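Local coordinates for protein peptidase M14, carboxypeptidase A (Thermoplasmatales archaeon SCGC AB-540-F20, PDB 4XED) that binds calcium as a PKD module of an M14-type carboxypeptidase-like peptidase, and probably mediates binding rather than catalysis, at residues A[32-46]-A[68-82]. Numbering follows the deposited sequence. Where two conformers were deposited one is given.
Sequences DPNGDNITYYIEWGD and WDKKGTYVVRAKAKD. With CA (calcium ion), chain B; EDO (1,2-ethanediol), chain C.
T39, Y41 and E43 form hydrogen-bonded antiparallel pairs with K81, K79 and R77, joining strands 38-43 and 72-82, the central pair of the four-stranded sheet in this PKD beta-sandwich, at 151° between their directions. On the face carrying Y40 and I42, small partners sit opposite large ones: Y40 CD1 lies 4.1 Å from A80 CB, and I42 CG1 rests on A78 CB, while Y40 reaches V62 and I42 reaches F64 of the other sheet. The opposite face, with T39, Y41 and E43, carries the charged and polar groups. R77 comes side-on to E43, the two chains running alongside each other; NE donates to OE1 at 2.8 Å from above the carboxylate plane, while NH2 reaches the same oxygen on its syn side and OE2 only weakly. A bend at chi3 (-60°) in R77 swings this edge of the guanidinium round to the carboxylate. A leucine here would probably leave the E43 carboxylate without its counter-charge and freer to turn. A water also donates to E43 OE1 and V75 O. Further along, K79 lies alongside Y41, its CG 3.9 Å from Y41 CB. Past the strand end, W68 NE1 donates to W44 O at 3.0 Å, the oxygen lying in the indole plane, and the two tryptophans cross at about a right angle. At the far end, D82 OD2 binds calcium at 2.4 Å, D36 OD2 at 2.3 Å, and D32 through both oxygens; N34 OD1, N4 and D5 complete the site, and the D82 carboxylate also has Y86 as a polar partner. Backbone N of N34 and of D36 approach D32 OD1 from opposite faces of its carboxylate, which helps fix its tilt. The metal thus probably offsets the mutual repulsion of three converging carboxylates, tying the 32-36 loop and the N-terminal segment to D82.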
# COMPACT_ATOMS: atom_id res chain seq x y z
N ASP A 32 7.43 5.79 10.82
CA ASP A 32 8.63 5.14 11.32
C ASP A 32 8.90 5.64 12.73
O ASP A 32 8.85 6.85 12.95
CB ASP A 32 9.80 5.44 10.37
CG ASP A 32 11.10 4.78 10.81
OD1 ASP A 32 11.81 5.36 11.67
OD2 ASP A 32 11.41 3.65 10.34
N PRO A 33 9.24 4.75 13.68
CA PRO A 33 9.41 5.17 15.08
C PRO A 33 10.53 6.15 15.29
O PRO A 33 10.53 6.85 16.31
CB PRO A 33 9.73 3.86 15.80
CG PRO A 33 9.13 2.79 14.98
CD PRO A 33 9.26 3.28 13.56
N ASN A 34 11.48 6.19 14.36
CA ASN A 34 12.62 7.08 14.45
C ASN A 34 12.42 8.34 13.63
O ASN A 34 13.32 9.19 13.56
CB ASN A 34 13.88 6.36 13.97
CG ASN A 34 13.96 4.94 14.48
OD1 ASN A 34 13.82 3.97 13.75
ND2 ASN A 34 14.18 4.82 15.78
N GLY A 35 11.25 8.45 13.00
CA GLY A 35 10.93 9.57 12.13
C GLY A 35 11.56 9.52 10.75
O GLY A 35 11.55 10.52 10.03
N ASP A 36 12.11 8.36 10.38
CA ASP A 36 12.81 8.20 9.12
C ASP A 36 11.86 8.32 7.94
O ASP A 36 10.70 7.94 8.02
CB ASP A 36 13.44 6.81 9.05
CG ASP A 36 14.46 6.55 10.14
OD1 ASP A 36 15.13 7.51 10.60
OD2 ASP A 36 14.64 5.38 10.50
N ASN A 37 12.37 8.84 6.83
CA ASN A 37 11.69 8.72 5.56
C ASN A 37 11.55 7.26 5.19
O ASN A 37 12.37 6.42 5.60
CB ASN A 37 12.47 9.42 4.46
CG ASN A 37 12.45 10.92 4.57
OD1 ASN A 37 11.65 11.52 5.29
ND2 ASN A 37 13.34 11.55 3.84
N ILE A 38 10.49 6.94 4.46
CA ILE A 38 10.24 5.55 4.05
C ILE A 38 9.78 5.42 2.60
O ILE A 38 9.26 6.37 2.01
CB ILE A 38 9.21 4.77 4.98
CG1 ILE A 38 7.74 5.18 4.73
CG2 ILE A 38 9.58 4.93 6.44
CD1 ILE A 38 7.35 6.55 5.20
N THR A 39 9.97 4.23 2.04
CA THR A 39 9.44 3.86 0.74
C THR A 39 8.41 2.75 0.95
O THR A 39 8.48 2.01 1.93
CB THR A 39 10.52 3.40 -0.26
OG1 THR A 39 11.31 2.35 0.30
CG2 THR A 39 11.41 4.58 -0.66
N TYR A 40 7.46 2.64 0.03
CA TYR A 40 6.40 1.65 0.11
C TYR A 40 6.51 0.62 -1.02
O TYR A 40 6.86 0.96 -2.14
CB TYR A 40 5.02 2.31 -0.00
CG TYR A 40 4.66 3.22 1.15
CD1 TYR A 40 4.03 2.72 2.29
CD2 TYR A 40 4.93 4.58 1.09
CE1 TYR A 40 3.68 3.56 3.35
CE2 TYR A 40 4.60 5.43 2.15
CZ TYR A 40 3.96 4.91 3.27
OH TYR A 40 3.60 5.67 4.37
N TYR A 41 6.18 -0.63 -0.68
CA TYR A 41 6.06 -1.71 -1.66
C TYR A 41 4.60 -2.12 -1.60
O TYR A 41 4.11 -2.55 -0.56
CB TYR A 41 6.99 -2.89 -1.34
CG TYR A 41 7.03 -3.93 -2.40
CD1 TYR A 41 5.96 -4.79 -2.60
CD2 TYR A 41 8.16 -4.10 -3.20
CE1 TYR A 41 5.99 -5.75 -3.55
CE2 TYR A 41 8.20 -5.09 -4.19
CZ TYR A 41 7.09 -5.91 -4.35
OH TYR A 41 7.07 -6.92 -5.29
N ILE A 42 3.88 -1.90 -2.70
CA ILE A 42 2.45 -2.17 -2.80
C ILE A 42 2.23 -3.31 -3.81
O ILE A 42 2.75 -3.27 -4.93
CB ILE A 42 1.70 -0.92 -3.25
CG1 ILE A 42 1.89 0.21 -2.23
CG2 ILE A 42 0.22 -1.21 -3.54
CD1 ILE A 42 1.46 1.56 -2.74
N GLU A 43 1.40 -4.28 -3.41
CA GLU A 43 0.85 -5.31 -4.29
C GLU A 43 -0.62 -5.00 -4.51
O GLU A 43 -1.37 -4.81 -3.55
CB GLU A 43 0.94 -6.69 -3.65
CG GLU A 43 2.33 -7.19 -3.44
CD GLU A 43 2.36 -8.51 -2.70
OE1 GLU A 43 1.33 -8.92 -2.11
OE2 GLU A 43 3.43 -9.15 -2.72
N TRP A 44 -1.06 -4.89 -5.76
CA TRP A 44 -2.47 -4.66 -6.04
C TRP A 44 -3.30 -5.96 -6.06
O TRP A 44 -4.52 -5.93 -6.22
CB TRP A 44 -2.64 -3.92 -7.36
CG TRP A 44 -2.09 -2.52 -7.33
CD1 TRP A 44 -1.01 -2.04 -7.99
CD2 TRP A 44 -2.62 -1.41 -6.59
NE1 TRP A 44 -0.81 -0.71 -7.71
CE2 TRP A 44 -1.78 -0.30 -6.85
CE3 TRP A 44 -3.71 -1.24 -5.71
CZ2 TRP A 44 -2.04 0.97 -6.30
CZ3 TRP A 44 -3.95 -0.00 -5.16
CH2 TRP A 44 -3.12 1.08 -5.45
N GLY A 45 -2.63 -7.11 -5.91
CA GLY A 45 -3.29 -8.40 -5.81
C GLY A 45 -3.52 -9.10 -7.13
O GLY A 45 -4.01 -10.23 -7.15
N ASP A 46 -3.17 -8.43 -8.23
CA ASP A 46 -3.42 -8.89 -9.59
C ASP A 46 -2.12 -9.09 -10.35
O ASP A 46 -2.16 -9.29 -11.55
CB ASP A 46 -4.31 -7.89 -10.33
CG ASP A 46 -3.76 -6.49 -10.34
OD1 ASP A 46 -2.64 -6.25 -9.83
OD2 ASP A 46 -4.45 -5.60 -10.92
N TRP A 68 -8.89 -2.66 -11.78
CA TRP A 68 -8.82 -4.10 -12.02
C TRP A 68 -9.69 -4.44 -13.23
O TRP A 68 -10.84 -4.00 -13.33
CB TRP A 68 -9.31 -4.88 -10.80
CG TRP A 68 -8.41 -4.77 -9.58
CD1 TRP A 68 -7.42 -5.64 -9.23
CD2 TRP A 68 -8.43 -3.76 -8.56
NE1 TRP A 68 -6.82 -5.26 -8.06
CE2 TRP A 68 -7.42 -4.10 -7.63
CE3 TRP A 68 -9.18 -2.60 -8.35
CZ2 TRP A 68 -7.14 -3.32 -6.50
CZ3 TRP A 68 -8.91 -1.85 -7.23
CH2 TRP A 68 -7.90 -2.22 -6.32
N ASP A 69 -9.15 -5.20 -14.17
CA ASP A 69 -9.88 -5.45 -15.42
C ASP A 69 -10.36 -6.90 -15.52
O ASP A 69 -10.65 -7.38 -16.61
CB ASP A 69 -9.02 -5.10 -16.64
CG ASP A 69 -8.79 -3.59 -16.79
OD1 ASP A 69 -9.69 -2.78 -16.46
OD2 ASP A 69 -7.70 -3.23 -17.28
N LYS A 70 -10.43 -7.60 -14.39
CA LYS A 70 -10.98 -8.95 -14.35
C LYS A 70 -11.72 -9.11 -13.04
O LYS A 70 -11.32 -8.59 -12.01
CB LYS A 70 -9.87 -10.02 -14.44
CG LYS A 70 -9.01 -9.94 -15.70
CD LYS A 70 -7.75 -10.85 -15.63
CE LYS A 70 -6.79 -10.59 -16.81
NZ LYS A 70 -5.61 -11.53 -16.89
N LYS A 71 -12.80 -9.87 -13.09
CA LYS A 71 -13.51 -10.26 -11.89
C LYS A 71 -12.53 -10.92 -10.93
O LYS A 71 -11.56 -11.55 -11.33
CB LYS A 71 -14.64 -11.23 -12.23
CG LYS A 71 -14.15 -12.55 -12.76
CD LYS A 71 -15.30 -13.41 -13.24
CE LYS A 71 -14.79 -14.68 -13.89
NZ LYS A 71 -15.91 -15.41 -14.49
N GLY A 72 -12.81 -10.78 -9.64
CA GLY A 72 -12.00 -11.43 -8.64
C GLY A 72 -12.04 -10.76 -7.30
O GLY A 72 -12.62 -9.71 -7.14
N THR A 73 -11.41 -11.41 -6.34
CA THR A 73 -11.17 -10.83 -5.05
C THR A 73 -9.66 -10.62 -4.94
O THR A 73 -8.90 -11.58 -5.07
CB THR A 73 -11.67 -11.78 -3.95
OG1 THR A 73 -13.09 -11.97 -4.08
CG2 THR A 73 -11.38 -11.23 -2.58
N TYR A 74 -9.25 -9.39 -4.70
CA TYR A 74 -7.85 -8.98 -4.77
C TYR A 74 -7.35 -8.54 -3.39
O TYR A 74 -7.97 -7.70 -2.74
CB TYR A 74 -7.71 -7.84 -5.79
CG TYR A 74 -8.13 -8.29 -7.19
CD1 TYR A 74 -7.23 -8.99 -7.97
CD2 TYR A 74 -9.37 -7.99 -7.73
CE1 TYR A 74 -7.57 -9.41 -9.23
CE2 TYR A 74 -9.71 -8.39 -8.99
CZ TYR A 74 -8.80 -9.10 -9.73
OH TYR A 74 -9.07 -9.53 -11.00
N VAL A 75 -6.21 -9.08 -3.00
CA VAL A 75 -5.62 -8.70 -1.72
C VAL A 75 -4.58 -7.62 -1.96
O VAL A 75 -3.48 -7.89 -2.45
CB VAL A 75 -5.01 -9.90 -1.01
CG1 VAL A 75 -4.55 -9.48 0.34
CG2 VAL A 75 -6.02 -11.03 -0.91
N VAL A 76 -4.96 -6.38 -1.68
CA VAL A 76 -4.04 -5.27 -1.79
C VAL A 76 -3.16 -5.29 -0.53
O VAL A 76 -3.69 -5.40 0.59
CB VAL A 76 -4.78 -3.94 -1.89
CG1 VAL A 76 -3.83 -2.77 -1.89
CG2 VAL A 76 -5.68 -3.93 -3.11
N ARG A 77 -1.85 -5.23 -0.68
CA ARG A 77 -0.95 -5.26 0.47
C ARG A 77 0.08 -4.15 0.33
O ARG A 77 0.49 -3.79 -0.78
CB ARG A 77 -0.24 -6.61 0.60
CG ARG A 77 -1.19 -7.79 0.63
CD ARG A 77 -0.51 -8.99 1.27
NE ARG A 77 0.68 -9.41 0.55
CZ ARG A 77 1.56 -10.30 1.00
NH1 ARG A 77 1.38 -10.90 2.17
NH2 ARG A 77 2.59 -10.61 0.26
N ALA A 78 0.51 -3.62 1.48
CA ALA A 78 1.56 -2.63 1.49
C ALA A 78 2.48 -2.85 2.66
O ALA A 78 2.05 -3.09 3.78
CB ALA A 78 0.98 -1.23 1.55
N LYS A 79 3.78 -2.76 2.39
CA LYS A 79 4.83 -2.74 3.43
C LYS A 79 5.71 -1.51 3.19
O LYS A 79 5.62 -0.88 2.13
CB LYS A 79 5.63 -4.04 3.46
CG LYS A 79 6.43 -4.31 2.21
CD LYS A 79 7.26 -5.59 2.31
CE LYS A 79 7.83 -5.96 0.92
NZ LYS A 79 8.82 -7.10 1.03
N ALA A 80 6.52 -1.16 4.18
CA ALA A 80 7.34 0.02 4.06
C ALA A 80 8.74 -0.33 4.57
O ALA A 80 8.93 -1.21 5.42
CB ALA A 80 6.77 1.16 4.88
N LYS A 81 9.75 0.40 4.10
CA LYS A 81 11.09 0.25 4.64
C LYS A 81 11.69 1.63 4.80
O LYS A 81 11.41 2.55 4.04
CB LYS A 81 11.97 -0.63 3.77
CG LYS A 81 12.46 0.01 2.51
CD LYS A 81 13.28 -0.98 1.68
CE LYS A 81 13.65 -0.38 0.36
NZ LYS A 81 14.52 -1.28 -0.44
N ASP A 82 12.50 1.78 5.82
CA ASP A 82 13.14 3.05 6.02
C ASP A 82 14.42 3.19 5.19
O ASP A 82 14.72 2.35 4.37
CB ASP A 82 13.38 3.29 7.52
CG ASP A 82 14.31 2.28 8.19
OD1 ASP A 82 15.05 1.56 7.52
OD2 ASP A 82 14.31 2.27 9.44
CA CA B . 13.60 3.47 11.36
C1 EDO C . 9.25 -8.19 -2.43
O1 EDO C . 9.95 -7.38 -1.50
C2 EDO C . 7.94 -8.61 -1.79
O2 EDO C . 7.48 -9.82 -2.41
O HOH W 1 13.53 3.35 1.74
O HOH W 2 -1.24 -9.54 -2.84
O HOH W 3 -5.06 -11.09 -4.75